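Local coordinates for clavulanic acid biosynthesis oligopeptide binding protein 2 (Streptomyces clavuligerus, PDB 2WOP), which probably serves in peptide uptake as a solute-binding protein linked to clavulanic acid biosynthesis, and holds a free arginine in this structure, at residues A[42-47]-A[54-59]; A[304-309]-A[449-454]. One frame throughout, in Å; residues are numbered along the deposited sequence.

Contact 1 (A[42-47]-A[54-59]); sequences DVDSLD and VWVWLL. With ARG (arginine), chain B.
V43 packs on the first turns of helix 54-63 chiefly through one methyl, CG1, which reaches the six-membered end of the W55 indole, 3.8 Å from CH2. The two side chains cross at about a right angle. The same methyl lies 4.1 Å from L59 CD2, one helical turn further on, while V43 CB rests 4.0 Å from V56 CG2 between them. Beside this apolar patch the loop offers oxygens: D42 O meets the indole at its edge, near the ring plane, 3.5 Å from W55 CZ2. D44 OD1 stands 3.7 Å from V56 CG2, and S45 O is equally close to the other V56 methyl, CG1. None of these oxygens forms a hydrogen bond across the contact.

The indole gets there because CG of W55 sits between its backbone N and carbonyl carbon (chi1 66°), a turn that also lays one ring face over V56 CG2. Y53 adds a second ring against it. On the loop side, D44 is held by what precedes the helix: OD1 bonds to T51 OG1, and OD2 takes the backbone N-H groups of Y52 and Y53. S45 OG accepts from D47 N at 2.9 Å, an ST turn, and D47 goes on to a salt bridge with R126. Further out, L59 packs on L226 and L228 of strand 225-230.

On the ligand side of the helix, the arginine's NH2 lies over the centre of the W57 ring, 3.1 Å above its plane, and W57 NE1 bonds to T51 O. A cationic guanidinium would probably gain from this placement over the ring's electrons. The loop and helix thus meet by apolar packing, and the polar grip on D44 comes from the residues connecting them.

Contact 2 (A[304-309]-A[449-454]); sequences LHFVAM and LVTDWG. With ARG (arginine), chain B.
F306 and T451 face the same side of the sheet, lying side by side, and the threonine methyl CG2 comes over one face of the phenyl ring in a CH-pi contact, 3.8 Å from its centroid and 28° off the ring normal. W453 CB meets the same ring at its edge, in plane, 3.8 Å from CE2. The phenyl leans over its neighbour because CG of F306 lies between the backbone N and the carbonyl carbon (chi1 67°); L467 of helix 460-468 packs on it too. On the opposite side of the sheet from F306 and T451, H305 crosses V450 obliquely, with CE1 3.5 Å from V450 CG1, and its ND1 makes a weak, bent bond to T451 O. That carbonyl also takes the nearly straight bond from F306 N (3.0 Å, 176°).

These strands, 303-309 and 448-453, run antiparallel in a mixed sheet of the solute-binding protein fold, with hydrogen-bonded pairs L304-W453, F306-T451 and A308-L449. Strand 523-534 flanks 303-309 on its far edge, and F402 and V405 of helix 401-414 cover the H305 and V450 face.

W453 turns its indole away from strand 303-309, toward F463, whose O takes the NE1 proton. Just beyond, G454 N gives a 3.1 Å bond to the O atom of the bound arginine, and G454 O receives the ligand's N at 2.6 Å.

From the N terminus, the chain leaves strand 34-39, passes through the loop of contact 1 and turns back within a few residues to start helix 54-63, a short local closure. Contact 2 opens only much later and closes a long excursion of 139 residues, which includes helix 401-414 and strand 391-397. The two are in series, neither nested nor crossed. Contact 1 joins a loop and helix beside the sheet containing strands 215-221 and 225-230; contact 2 lies within another sheet. Their centres are 24 Å apart, on opposite sides of the chain's centre, yet the bound arginine touches both, its guanidinium at contact 1 and its alpha-amino and carboxylate groups at contact 2.

Contact 1 (A[42-47]-A[54-59])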
loop_
_atom_site.group_PDB
_atom_site.type_symbol
_atom_site.label_atom_id
_atom_site.label_comp_id
_atom_site.label_asym_id
_atom_site.label_seq_id
_atom_site.Cartn_x
_atom_site.Cartn_y
_atom_site.Cartn_z
ATOM N N ASP A 42 -5.443 -15.372 -7.372
ATOM C CA ASP A 42 -5.875 -15.910 -6.078
ATOM C C ASP A 42 -5.318 -15.032 -4.948
ATOM O O ASP A 42 -4.344 -14.273 -5.131
ATOM C CB ASP A 42 -5.370 -17.357 -5.906
ATOM C CG ASP A 42 -6.211 -18.195 -4.914
ATOM O OD1 ASP A 42 -7.047 -17.662 -4.156
ATOM O OD2 ASP A 42 -6.002 -19.430 -4.898
ATOM N N VAL A 43 -5.940 -15.133 -3.776
ATOM C CA VAL A 43 -5.405 -14.479 -2.579
ATOM C C VAL A 43 -3.986 -14.988 -2.323
ATOM O O VAL A 43 -3.664 -16.135 -2.684
ATOM C CB VAL A 43 -6.306 -14.734 -1.317
ATOM C CG1 VAL A 43 -7.741 -14.261 -1.578
ATOM C CG2 VAL A 43 -6.272 -16.217 -0.862
ATOM N N ASP A 44 -3.153 -14.155 -1.707
ATOM C CA ASP A 44 -1.815 -14.610 -1.301
ATOM C C ASP A 44 -1.878 -15.527 -0.061
ATOM O O ASP A 44 -1.131 -16.510 0.044
ATOM C CB ASP A 44 -0.819 -13.442 -1.157
ATOM C CG ASP A 44 -1.309 -12.302 -0.228
ATOM O OD1 ASP A 44 -2.475 -12.292 0.218
ATOM O OD2 ASP A 44 -0.490 -11.401 0.054
ATOM N N SER A 45 -2.806 -15.221 0.841
ATOM C CA SER A 45 -3.076 -16.043 2.037
ATOM C C SER A 45 -4.439 -15.683 2.607
ATOM O O SER A 45 -4.911 -14.541 2.441
ATOM C CB SER A 45 -2.000 -15.842 3.128
ATOM O OG SER A 45 -2.241 -16.728 4.220
ATOM N N LEU A 46 -5.082 -16.661 3.252
ATOM C CA LEU A 46 -6.264 -16.401 4.088
ATOM C C LEU A 46 -5.910 -16.357 5.580
ATOM O O LEU A 46 -6.797 -16.228 6.431
ATOM C CB LEU A 46 -7.363 -17.442 3.842
ATOM C CG LEU A 46 -8.046 -17.407 2.467
ATOM C CD1 LEU A 46 -9.115 -18.496 2.383
ATOM C CD2 LEU A 46 -8.650 -16.033 2.174
ATOM N N ASP A 47 -4.623 -16.487 5.885
ATOM C CA ASP A 47 -4.130 -16.214 7.236
ATOM C C ASP A 47 -3.974 -14.687 7.328
ATOM O O ASP A 47 -3.223 -14.088 6.551
ATOM C CB ASP A 47 -2.787 -16.931 7.467
ATOM C CG ASP A 47 -2.249 -16.747 8.881
ATOM O OD1 ASP A 47 -2.474 -15.680 9.486
ATOM O OD2 ASP A 47 -1.560 -17.673 9.371
ATOM N N VAL A 54 -2.836 -5.553 -1.268
ATOM C CA VAL A 54 -3.747 -4.467 -0.865
ATOM C C VAL A 54 -5.202 -4.935 -0.948
ATOM O O VAL A 54 -6.007 -4.670 -0.050
ATOM C CB VAL A 54 -3.608 -3.176 -1.710
ATOM C CG1 VAL A 54 -4.417 -2.062 -1.069
ATOM C CG2 VAL A 54 -2.189 -2.726 -1.784
ATOM N N TRP A 55 -5.534 -5.667 -2.010
ATOM C CA TRP A 55 -6.904 -6.114 -2.196
ATOM C C TRP A 55 -7.343 -7.216 -1.221
ATOM O O TRP A 55 -8.532 -7.359 -0.937
ATOM C CB TRP A 55 -7.158 -6.492 -3.656
ATOM C CG TRP A 55 -6.410 -7.677 -4.163
ATOM C CD1 TRP A 55 -5.195 -7.672 -4.803
ATOM C CD2 TRP A 55 -6.859 -9.035 -4.156
ATOM N NE1 TRP A 55 -4.857 -8.951 -5.179
ATOM C CE2 TRP A 55 -5.854 -9.812 -4.792
ATOM C CE3 TRP A 55 -8.005 -9.673 -3.673
ATOM C CZ2 TRP A 55 -5.967 -11.213 -4.958
ATOM C CZ3 TRP A 55 -8.126 -11.076 -3.830
ATOM C CH2 TRP A 55 -7.097 -11.824 -4.466
ATOM N N VAL A 56 -6.385 -7.985 -0.702
ATOM C CA VAL A 56 -6.708 -8.976 0.324
ATOM C C VAL A 56 -6.874 -8.254 1.669
ATOM O O VAL A 56 -7.702 -8.659 2.492
ATOM C CB VAL A 56 -5.672 -10.106 0.388
ATOM C CG1 VAL A 56 -6.012 -11.099 1.519
ATOM C CG2 VAL A 56 -5.650 -10.853 -0.949
ATOM N N TRP A 57 -6.124 -7.173 1.893
ATOM C CA TRP A 57 -6.369 -6.357 3.103
ATOM C C TRP A 57 -7.776 -5.778 3.072
ATOM O O TRP A 57 -8.463 -5.709 4.091
ATOM C CB TRP A 57 -5.367 -5.227 3.208
ATOM C CG TRP A 57 -4.016 -5.706 3.574
ATOM C CD1 TRP A 57 -3.489 -6.968 3.385
ATOM C CD2 TRP A 57 -3.003 -4.934 4.196
ATOM N NE1 TRP A 57 -2.196 -7.009 3.863
ATOM C CE2 TRP A 57 -1.871 -5.774 4.359
ATOM C CE3 TRP A 57 -2.936 -3.599 4.638
ATOM C CZ2 TRP A 57 -0.672 -5.321 4.950
ATOM C CZ3 TRP A 57 -1.748 -3.147 5.213
ATOM C CH2 TRP A 57 -0.634 -4.012 5.371
ATOM N N LEU A 58 -8.209 -5.382 1.875
ATOM C CA LEU A 58 -9.568 -4.904 1.681
ATOM C C LEU A 58 -10.586 -6.001 1.998
ATOM O O LEU A 58 -11.596 -5.762 2.674
ATOM C CB LEU A 58 -9.690 -4.441 0.228
ATOM C CG LEU A 58 -10.683 -3.419 -0.252
ATOM C CD1 LEU A 58 -10.469 -2.082 0.466
ATOM C CD2 LEU A 58 -10.473 -3.335 -1.791
ATOM N N LEU A 59 -10.308 -7.218 1.521
ATOM C CA LEU A 59 -11.155 -8.373 1.783
ATOM C C LEU A 59 -11.183 -8.704 3.272
ATOM O O LEU A 59 -12.202 -9.123 3.805
ATOM C CB LEU A 59 -10.611 -9.565 0.994
ATOM C CG LEU A 59 -11.387 -10.860 0.997
ATOM C CD1 LEU A 59 -12.764 -10.641 0.380
ATOM C CD2 LEU A 59 -10.562 -11.867 0.184
HETATM N N ARG B . 4.514 -1.322 0.046
HETATM C CA ARG B . 4.461 -2.558 -0.776
HETATM C C ARG B . 4.802 -2.264 -2.234
HETATM O O ARG B . 4.817 -1.113 -2.703
HETATM C CB ARG B . 3.073 -3.185 -0.685
HETATM C CG ARG B . 1.964 -2.228 -1.132
HETATM C CD ARG B . 0.672 -2.970 -1.379
HETATM N NE ARG B . 0.167 -3.661 -0.188
HETATM C CZ ARG B . -0.350 -3.051 0.882
HETATM N NH1 ARG B . -0.419 -1.720 0.941
HETATM N NH2 ARG B . -0.804 -3.774 1.894
HETATM O OXT ARG B . 5.034 -3.211 -2.975
#

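Contact 2 (A[304-309]-A[449-454])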
loop_
_atom_site.group_PDB
_atom_site.type_symbol
_atom_site.label_atom_id
_atom_site.label_comp_id
_atom_site.label_asym_id
_atom_site.label_seq_id
_atom_site.Cartn_x
_atom_site.Cartn_y
_atom_site.Cartn_z
ATOM N N LEU A 304 3.618 5.831 -6.054
ATOM C CA LEU A 304 4.552 6.719 -6.714
ATOM C C LEU A 304 5.392 5.868 -7.664
ATOM O O LEU A 304 5.876 4.797 -7.278
ATOM C CB LEU A 304 5.458 7.410 -5.679
ATOM C CG LEU A 304 6.680 8.165 -6.245
ATOM C CD1 LEU A 304 6.269 9.434 -6.956
ATOM C CD2 LEU A 304 7.758 8.466 -5.178
ATOM N N HIS A 305 5.551 6.358 -8.890
ATOM C CA HIS A 305 6.444 5.757 -9.856
ATOM C C HIS A 305 7.695 6.618 -9.858
ATOM O O HIS A 305 7.608 7.835 -10.016
ATOM C CB HIS A 305 5.824 5.775 -11.252
ATOM C CG HIS A 305 6.577 4.956 -12.254
ATOM N ND1 HIS A 305 7.148 3.738 -11.947
ATOM C CD2 HIS A 305 6.800 5.150 -13.578
ATOM C CE1 HIS A 305 7.713 3.229 -13.027
ATOM N NE2 HIS A 305 7.513 4.065 -14.030
ATOM N N PHE A 306 8.854 5.978 -9.728
ATOM C CA PHE A 306 10.091 6.741 -9.622
ATOM C C PHE A 306 11.323 6.012 -10.131
ATOM O O PHE A 306 11.284 4.814 -10.375
ATOM C CB PHE A 306 10.290 7.235 -8.168
ATOM C CG PHE A 306 10.543 6.138 -7.161
ATOM C CD1 PHE A 306 11.856 5.797 -6.789
ATOM C CD2 PHE A 306 9.479 5.479 -6.546
ATOM C CE1 PHE A 306 12.090 4.798 -5.819
ATOM C CE2 PHE A 306 9.705 4.486 -5.589
ATOM C CZ PHE A 306 11.005 4.138 -5.229
ATOM N N VAL A 307 12.412 6.757 -10.292
ATOM C CA VAL A 307 13.686 6.150 -10.663
ATOM C C VAL A 307 14.627 6.402 -9.491
ATOM O O VAL A 307 14.734 7.537 -9.010
ATOM C CB VAL A 307 14.262 6.771 -11.950
ATOM C CG1 VAL A 307 15.688 6.265 -12.202
ATOM C CG2 VAL A 307 13.367 6.423 -13.165
ATOM N N ALA A 308 15.288 5.342 -9.031
ATOM C CA ALA A 308 16.243 5.452 -7.914
ATOM C C ALA A 308 17.654 5.411 -8.462
ATOM O O ALA A 308 17.943 4.634 -9.373
ATOM C CB ALA A 308 16.038 4.330 -6.920
ATOM N N MET A 309 18.531 6.228 -7.880
ATOM C CA MET A 309 19.943 6.233 -8.262
ATOM C C MET A 309 20.794 5.836 -7.052
ATOM O O MET A 309 20.533 6.280 -5.930
ATOM C CB MET A 309 20.348 7.596 -8.791
ATOM C CG MET A 309 19.951 7.801 -10.275
ATOM S SD MET A 309 20.339 9.478 -10.820
ATOM C CE MET A 309 18.896 10.370 -10.221
ATOM N N LEU A 449 17.406 2.478 -11.220
ATOM C CA LEU A 449 16.398 1.418 -11.056
ATOM C C LEU A 449 15.025 2.031 -11.238
ATOM O O LEU A 449 14.718 3.071 -10.639
ATOM C CB LEU A 449 16.489 0.778 -9.662
ATOM C CG LEU A 449 17.722 -0.086 -9.328
ATOM C CD1 LEU A 449 17.789 -0.383 -7.832
ATOM C CD2 LEU A 449 17.667 -1.400 -10.124
ATOM N N VAL A 450 14.199 1.383 -12.063
ATOM C CA VAL A 450 12.826 1.835 -12.244
ATOM C C VAL A 450 11.949 1.046 -11.287
ATOM O O VAL A 450 12.033 -0.185 -11.227
ATOM C CB VAL A 450 12.349 1.628 -13.696
ATOM C CG1 VAL A 450 10.860 2.018 -13.850
ATOM C CG2 VAL A 450 13.201 2.444 -14.653
ATOM N N THR A 451 11.101 1.735 -10.528
ATOM C CA THR A 451 10.191 1.003 -9.660
ATOM C C THR A 451 8.955 1.826 -9.323
ATOM O O THR A 451 8.818 2.985 -9.754
ATOM C CB THR A 451 10.920 0.467 -8.384
ATOM O OG1 THR A 451 10.124 -0.545 -7.746
ATOM C CG2 THR A 451 11.181 1.611 -7.389
ATOM N N ASP A 452 8.049 1.217 -8.574
ATOM C CA ASP A 452 6.925 1.948 -8.002
ATOM C C ASP A 452 6.722 1.502 -6.562
ATOM O O ASP A 452 7.286 0.495 -6.149
ATOM C CB ASP A 452 5.661 1.825 -8.853
ATOM C CG ASP A 452 5.183 0.395 -9.030
ATOM O OD1 ASP A 452 5.798 -0.558 -8.507
ATOM O OD2 ASP A 452 4.170 0.225 -9.744
ATOM N N TRP A 453 5.950 2.265 -5.804
ATOM C CA TRP A 453 5.820 2.041 -4.369
ATOM C C TRP A 453 4.497 2.591 -3.870
ATOM O O TRP A 453 4.098 3.669 -4.284
ATOM C CB TRP A 453 6.946 2.791 -3.661
ATOM C CG TRP A 453 6.744 3.022 -2.208
ATOM C CD1 TRP A 453 6.422 4.213 -1.608
ATOM C CD2 TRP A 453 6.897 2.067 -1.156
ATOM N NE1 TRP A 453 6.341 4.048 -0.243
ATOM C CE2 TRP A 453 6.618 2.741 0.065
ATOM C CE3 TRP A 453 7.194 0.701 -1.120
ATOM C CZ2 TRP A 453 6.653 2.092 1.307
ATOM C CZ3 TRP A 453 7.259 0.054 0.120
ATOM C CH2 TRP A 453 6.982 0.755 1.318
ATOM N N GLY A 454 3.850 1.856 -2.963
ATOM C CA GLY A 454 2.704 2.371 -2.220
ATOM C C GLY A 454 2.936 2.099 -0.743
ATOM O O GLY A 454 3.471 1.045 -0.381
HETATM N N ARG B . 4.514 -1.322 0.046
HETATM C CA ARG B . 4.461 -2.558 -0.776
HETATM C C ARG B . 4.802 -2.264 -2.234
HETATM O O ARG B . 4.817 -1.113 -2.703
HETATM C CB ARG B . 3.073 -3.185 -0.685
HETATM C CG ARG B . 1.964 -2.228 -1.132
HETATM C CD ARG B . 0.672 -2.970 -1.379
HETATM N NE ARG B . 0.167 -3.661 -0.188
HETATM C CZ ARG B . -0.350 -3.051 0.882
HETATM N NH1 ARG B . -0.419 -1.720 0.941
HETATM N NH2 ARG B . -0.804 -3.774 1.894
HETATM O OXT ARG B . 5.034 -3.211 -2.975
#